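Local structure of nitroreductase FRM2 (Saccharomyces cerevisiae, 4URP) at residues K80-S85 against N144-N149; S93-T98 against W164-Q169. The protein reduces 4-nitroquinoline N-oxide through its hydroxylamino intermediate with NADH, carrying one FMN per subunit, and takes part in negative regulation of fatty acid metabolism. All blocks are in the same frame, centred on the assembly; numbering follows the deposited sequence.

Contact 1 (K80-S85 against N144-N149); sequences KKRPES and NLQHYN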
loop_
_atom_site.group_PDB
_atom_site.type_symbol
_atom_site.label_atom_id
_atom_site.label_comp_id
_atom_site.label_asym_id
_atom_site.label_seq_id
_atom_site.Cartn_x
_atom_site.Cartn_y
_atom_site.Cartn_z
ATOM N N LYS A 80 15.656 -6.619 22.523
ATOM C CA LYS A 80 16.345 -7.418 21.520
ATOM C C LYS A 80 15.702 -8.792 21.408
ATOM O O LYS A 80 16.203 -9.664 20.700
ATOM C CB LYS A 80 17.841 -7.542 21.824
ATOM C CG LYS A 80 18.189 -8.503 22.943
ATOM C CD LYS A 80 19.686 -8.731 23.009
ATOM C CE LYS A 80 20.427 -7.418 23.179
ATOM N NZ LYS A 80 21.892 -7.568 22.958
ATOM N N LYS A 81 14.578 -8.971 22.096
ATOM C CA LYS A 81 13.820 -10.214 22.019
ATOM C C LYS A 81 12.891 -10.181 20.809
ATOM O O LYS A 81 12.012 -11.027 20.650
ATOM C CB LYS A 81 13.033 -10.449 23.311
ATOM C CG LYS A 81 12.609 -11.898 23.518
ATOM C CD LYS A 81 13.762 -12.844 23.230
ATOM C CE LYS A 81 13.290 -14.281 23.107
ATOM N NZ LYS A 81 14.393 -15.179 22.675
ATOM N N ARG A 82 13.095 -9.181 19.963
ATOM C CA ARG A 82 12.411 -9.114 18.680
ATOM C C ARG A 82 13.344 -9.518 17.533
ATOM O O ARG A 82 12.980 -10.360 16.721
ATOM C CB ARG A 82 11.787 -7.729 18.451
ATOM C CG ARG A 82 11.003 -7.608 17.161
ATOM C CD ARG A 82 9.709 -8.388 17.234
ATOM N NE ARG A 82 8.772 -7.777 18.170
ATOM C CZ ARG A 82 7.822 -6.920 17.810
ATOM N NH1 ARG A 82 7.683 -6.576 16.533
ATOM N NH2 ARG A 82 7.007 -6.409 18.722
ATOM N N PRO A 83 14.559 -8.942 17.467
ATOM C CA PRO A 83 15.447 -9.442 16.415
ATOM C C PRO A 83 15.916 -10.873 16.667
ATOM O O PRO A 83 16.012 -11.658 15.726
ATOM C CB PRO A 83 16.644 -8.488 16.488
ATOM C CG PRO A 83 16.120 -7.273 17.127
ATOM C CD PRO A 83 15.130 -7.754 18.126
ATOM N N GLU A 84 16.201 -11.214 17.918
ATOM C CA GLU A 84 16.724 -12.541 18.216
ATOM C C GLU A 84 15.630 -13.599 18.153
ATOM O O GLU A 84 15.914 -14.787 18.011
ATOM C CB GLU A 84 17.447 -12.562 19.563
ATOM C CG GLU A 84 16.565 -12.769 20.770
ATOM C CD GLU A 84 17.331 -12.565 22.060
ATOM O OE1 GLU A 84 18.351 -11.845 22.035
ATOM O OE2 GLU A 84 16.925 -13.131 23.096
ATOM N N SER A 85 14.379 -13.160 18.256
ATOM C CA SER A 85 13.249 -14.055 18.058
ATOM C C SER A 85 12.838 -14.040 16.593
ATOM O O SER A 85 11.853 -14.666 16.200
ATOM C CB SER A 85 12.073 -13.651 18.942
ATOM O OG SER A 85 11.665 -12.319 18.676
ATOM N N ASN A 144 4.983 -11.295 10.073
ATOM C CA ASN A 144 4.824 -10.067 10.834
ATOM C C ASN A 144 5.640 -8.912 10.269
ATOM O O ASN A 144 6.597 -9.108 9.523
ATOM C CB ASN A 144 5.186 -10.300 12.303
ATOM C CG ASN A 144 6.663 -10.581 12.502
ATOM O OD1 ASN A 144 7.103 -11.730 12.438
ATOM N ND2 ASN A 144 7.437 -9.530 12.751
ATOM N N LEU A 145 5.247 -7.701 10.641
ATOM C CA LEU A 145 5.921 -6.493 10.191
ATOM C C LEU A 145 7.194 -6.270 10.983
ATOM O O LEU A 145 7.311 -6.726 12.114
ATOM C CB LEU A 145 5.004 -5.277 10.365
ATOM C CG LEU A 145 4.912 -4.637 11.759
ATOM C CD1 LEU A 145 4.216 -3.281 11.677
ATOM C CD2 LEU A 145 4.200 -5.538 12.758
ATOM N N GLN A 146 8.141 -5.567 10.373
ATOM C CA GLN A 146 9.327 -5.075 11.064
ATOM C C GLN A 146 9.896 -3.881 10.311
ATOM O O GLN A 146 9.903 -3.857 9.080
ATOM C CB GLN A 146 10.396 -6.162 11.214
ATOM C CG GLN A 146 10.294 -6.974 12.501
ATOM C CD GLN A 146 9.917 -6.132 13.710
ATOM O OE1 GLN A 146 8.933 -6.422 14.393
ATOM N NE2 GLN A 146 10.700 -5.093 13.985
ATOM N N HIS A 147 10.363 -2.883 11.055
ATOM C CA HIS A 147 10.834 -1.639 10.448
ATOM C C HIS A 147 12.212 -1.219 10.935
ATOM O O HIS A 147 12.471 -0.036 11.154
ATOM C CB HIS A 147 9.831 -0.513 10.689
ATOM C CG HIS A 147 8.529 -0.701 9.973
ATOM N ND1 HIS A 147 7.673 -1.745 10.264
ATOM C CD2 HIS A 147 7.938 0.012 8.994
ATOM C CE1 HIS A 147 6.603 -1.658 9.478
ATOM N NE2 HIS A 147 6.746 -0.601 8.703
ATOM N N TYR A 148 13.103 -2.191 11.091
ATOM C CA TYR A 148 14.493 -1.896 11.408
ATOM C C TYR A 148 15.222 -1.515 10.136
ATOM O O TYR A 148 16.185 -2.169 9.750
ATOM C CB TYR A 148 15.162 -3.124 12.011
ATOM C CG TYR A 148 14.659 -3.472 13.383
ATOM C CD1 TYR A 148 14.549 -2.503 14.366
ATOM C CD2 TYR A 148 14.285 -4.770 13.693
ATOM C CE1 TYR A 148 14.090 -2.818 15.622
ATOM C CE2 TYR A 148 13.822 -5.095 14.947
ATOM C CZ TYR A 148 13.727 -4.117 15.908
ATOM O OH TYR A 148 13.264 -4.442 17.162
ATOM N N ASN A 149 14.753 -0.455 9.488
ATOM C CA ASN A 149 15.260 -0.057 8.183
ATOM C C ASN A 149 16.744 0.256 8.198
ATOM O O ASN A 149 17.533 -0.408 7.534
ATOM C CB ASN A 149 14.494 1.157 7.663
ATOM C CG ASN A 149 13.005 0.925 7.620
ATOM O OD1 ASN A 149 12.545 -0.185 7.349
ATOM N ND2 ASN A 149 12.239 1.970 7.892
#
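Arg82 reaches from the loop after helix 60-73 to Gln146 and Tyr148, on the loop that joins strand 143-144 to helix 149-155 in the nitroreductase fold. At the start of 144-149, the amide of Asn144 turns back on its own loop, Asn144 ND2 donating to Leu145 O at 2.9 Å from 49° above the carbonyl plane. That same Leu145 O lies near the plane of the Arg82 guanidinium, at its edge, but 4.4 Å from Arg82 NH1. Gln146 is the polar partner: Arg82 NH1 donates to Gln146 OE1 with an N-H...O angle of 135°, the guanidinium plane standing 90° from the amide. The modelled length is very short and doubtful at 2.99 Å resolution. Arg82 CG, anti to the backbone N, also lies 3.7 Å from Gln146 OE1. An alanine at Arg82 would probably leave Gln146 OE1 without this charged donor and open a gap where CG lay near the Tyr148 hydroxyl. Tyr148 is the centre of an inverse gamma turn and the N-cap residue of helix 149-155. The Tyr148 side chain crosses those of Arg82 and Pro83 at about a right angle, with Tyr148 OH 3.8 Å from Arg82 CB. Val70 and Ala71 of helix 60-73 pack on Pro83, whose CG approaches the ring obliquely, 3.8 Å from Tyr148 CE2.

Contact 2 (S93-T98 against W164-Q169); sequences SVIFFT and WTVQSQ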
loop_
_atom_site.group_PDB
_atom_site.type_symbol
_atom_site.label_atom_id
_atom_site.label_comp_id
_atom_site.label_asym_id
_atom_site.label_seq_id
_atom_site.Cartn_x
_atom_site.Cartn_y
_atom_site.Cartn_z
ATOM N N SER A 93 13.081 -13.997 5.896
ATOM C CA SER A 93 12.400 -12.711 5.891
ATOM C C SER A 93 12.431 -12.060 4.518
ATOM O O SER A 93 13.459 -12.042 3.847
ATOM C CB SER A 93 13.022 -11.767 6.920
ATOM O OG SER A 93 14.283 -11.293 6.478
ATOM N N VAL A 94 11.288 -11.527 4.111
ATOM C CA VAL A 94 11.200 -10.747 2.891
ATOM C C VAL A 94 11.409 -9.286 3.236
ATOM O O VAL A 94 10.737 -8.745 4.107
ATOM C CB VAL A 94 9.820 -10.889 2.229
ATOM C CG1 VAL A 94 9.820 -10.211 0.867
ATOM C CG2 VAL A 94 9.441 -12.349 2.107
ATOM N N ILE A 95 12.348 -8.651 2.553
ATOM C CA ILE A 95 12.603 -7.239 2.776
ATOM C C ILE A 95 12.346 -6.425 1.506
ATOM O O ILE A 95 12.744 -6.814 0.409
ATOM C CB ILE A 95 14.022 -7.009 3.351
ATOM C CG1 ILE A 95 14.761 -5.910 2.592
ATOM C CG2 ILE A 95 14.820 -8.299 3.349
ATOM C CD1 ILE A 95 14.571 -4.546 3.186
ATOM N N PHE A 96 11.653 -5.302 1.665
ATOM C CA PHE A 96 11.225 -4.489 0.531
ATOM C C PHE A 96 12.022 -3.198 0.425
ATOM O O PHE A 96 12.434 -2.619 1.430
ATOM C CB PHE A 96 9.735 -4.164 0.645
ATOM C CG PHE A 96 8.855 -5.374 0.665
ATOM C CD1 PHE A 96 8.520 -6.012 -0.510
ATOM C CD2 PHE A 96 8.358 -5.866 1.857
ATOM C CE1 PHE A 96 7.712 -7.117 -0.500
ATOM C CE2 PHE A 96 7.546 -6.975 1.872
ATOM C CZ PHE A 96 7.223 -7.603 0.689
ATOM N N PHE A 97 12.228 -2.753 -0.808
ATOM C CA PHE A 97 12.965 -1.529 -1.079
ATOM C C PHE A 97 12.172 -0.592 -1.977
ATOM O O PHE A 97 11.080 -0.918 -2.438
ATOM C CB PHE A 97 14.283 -1.844 -1.790
ATOM C CG PHE A 97 15.207 -2.731 -1.015
ATOM C CD1 PHE A 97 16.086 -2.195 -0.095
ATOM C CD2 PHE A 97 15.215 -4.096 -1.229
ATOM C CE1 PHE A 97 16.944 -3.001 0.606
ATOM C CE2 PHE A 97 16.074 -4.910 -0.529
ATOM C CZ PHE A 97 16.942 -4.361 0.391
ATOM N N THR A 98 12.748 0.580 -2.219
ATOM C CA THR A 98 12.274 1.487 -3.252
ATOM C C THR A 98 13.471 2.118 -3.939
ATOM O O THR A 98 14.229 2.859 -3.320
ATOM C CB THR A 98 11.400 2.616 -2.692
ATOM O OG1 THR A 98 11.793 2.906 -1.346
ATOM C CG2 THR A 98 9.933 2.220 -2.720
ATOM N N TRP A 164 18.875 1.566 -3.053
ATOM C CA TRP A 164 17.693 0.849 -2.587
ATOM C C TRP A 164 17.354 1.176 -1.137
ATOM O O TRP A 164 17.913 0.596 -0.211
ATOM C CB TRP A 164 17.870 -0.663 -2.761
ATOM C CG TRP A 164 17.816 -1.103 -4.184
ATOM C CD1 TRP A 164 17.910 -0.315 -5.288
ATOM C CD2 TRP A 164 17.639 -2.439 -4.657
ATOM N NE1 TRP A 164 17.813 -1.078 -6.424
ATOM C CE2 TRP A 164 17.643 -2.387 -6.062
ATOM C CE3 TRP A 164 17.478 -3.674 -4.024
ATOM C CZ2 TRP A 164 17.495 -3.522 -6.847
ATOM C CZ3 TRP A 164 17.331 -4.796 -4.804
ATOM C CH2 TRP A 164 17.340 -4.714 -6.202
ATOM N N THR A 165 16.433 2.115 -0.957
ATOM C CA THR A 165 15.999 2.536 0.368
ATOM C C THR A 165 15.189 1.453 1.067
ATOM O O THR A 165 14.188 0.985 0.541
ATOM C CB THR A 165 15.144 3.809 0.275
ATOM O OG1 THR A 165 15.964 4.902 -0.155
ATOM C CG2 THR A 165 14.535 4.148 1.624
ATOM N N VAL A 166 15.633 1.055 2.252
ATOM C CA VAL A 166 14.954 0.011 3.011
ATOM C C VAL A 166 13.627 0.494 3.586
ATOM O O VAL A 166 13.569 1.515 4.270
ATOM C CB VAL A 166 15.834 -0.504 4.163
ATOM C CG1 VAL A 166 15.097 -1.554 4.955
ATOM C CG2 VAL A 166 17.137 -1.055 3.624
ATOM N N GLN A 167 12.559 -0.248 3.313
ATOM C CA GLN A 167 11.223 0.160 3.731
ATOM C C GLN A 167 10.641 -0.735 4.823
ATOM O O GLN A 167 10.183 -0.248 5.857
ATOM C CB GLN A 167 10.278 0.187 2.524
ATOM C CG GLN A 167 10.719 1.109 1.401
ATOM C CD GLN A 167 10.465 2.574 1.700
ATOM O OE1 GLN A 167 9.994 2.930 2.779
ATOM N NE2 GLN A 167 10.775 3.433 0.737
ATOM N N SER A 168 10.655 -2.044 4.589
ATOM C CA SER A 168 10.077 -2.988 5.544
ATOM C C SER A 168 10.796 -4.333 5.551
ATOM O O SER A 168 11.606 -4.622 4.674
ATOM C CB SER A 168 8.585 -3.194 5.254
ATOM O OG SER A 168 7.840 -2.034 5.582
ATOM N N GLN A 169 10.499 -5.143 6.560
ATOM C CA GLN A 169 11.041 -6.492 6.664
ATOM C C GLN A 169 9.925 -7.466 7.001
ATOM O O GLN A 169 9.504 -7.571 8.150
ATOM C CB GLN A 169 12.114 -6.577 7.749
ATOM C CG GLN A 169 13.345 -5.736 7.488
ATOM C CD GLN A 169 13.196 -4.325 8.001
ATOM O OE1 GLN A 169 12.754 -4.106 9.127
ATOM N NE2 GLN A 169 13.563 -3.356 7.175
#
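An antiparallel strand pair brings Ile95 opposite Gln169, their CA atoms 4.3 Å apart. Next along, Gln167 N donates to Phe96 O at 3.0 Å, while Phe96 N donates to Ser168 O at 3.1 Å. One residue thus faces two, and with Gln167 at phi -111° and psi -52° this fits a classic beta bulge at Gln167-Ser168. Beyond it, Thr98 N donates to Thr165 O at 3.1 Å, and the return bond from Thr165 N to Thr98 O is weak. The segment axes run far from straight antiparallel.

The pair forms the middle of the antiparallel sheet of this nitroreductase fold: strand 55-59 flanks 92-99, and strand 143-144 flanks 164-172. On the face carrying Ile95, Val166 and Gln169, the Phe97 ring is enclosed from both sides, with Ile95 CD1 over one face and Trp164 CE3 over the opposite one, each offset toward the rim. The indole is turned obliquely, its six-membered ring inclined 48° to the phenyl plane. Phe97 CG, anti to its carbonyl carbon, lies 3.8 Å from Trp164 CB. Val166 lies beside Phe97 and points the same way; Val166 CG2 meets Phe97 CE1 at 3.6 Å, and its CG1 touches Ile95 CD1.

Phe96 and Thr98 turn to the other face, where helix 117-139 packs on them through Val128 and Thr125. Ser168 CB sits at the edge of the Phe96 ring, 4.3 Å from Phe96 CD2. Gln167 NE2 donates to Thr98 OG1, a bond modelled doubtfully short, while Gln167 OE1 has a weak hydrogen bond with His123 of the second subunit.

In the fold
Contact 2 lies in the buried core, its centre about 5 Å from that of the chain, whereas contact 1 is partly buried and about 13 Å out. The chemistry follows: contact 2 buries 550 Å² through main-chain bonds and aromatic and aliphatic side chains, while contact 1 buries 189 Å² and relies on side chains alone, one arginine bond and a proline-tyrosine touch. They meet through strand 164-172. Gln146 O of contact 1 probably accepts a hydrogen bond from Gln169 N of contact 2, and Gln169 OE1 takes a weak one from Tyr148 N. Along the chain their segments alternate; segment 144-149 begins in strand 143-144, which neighbours 164-172 in the sheet.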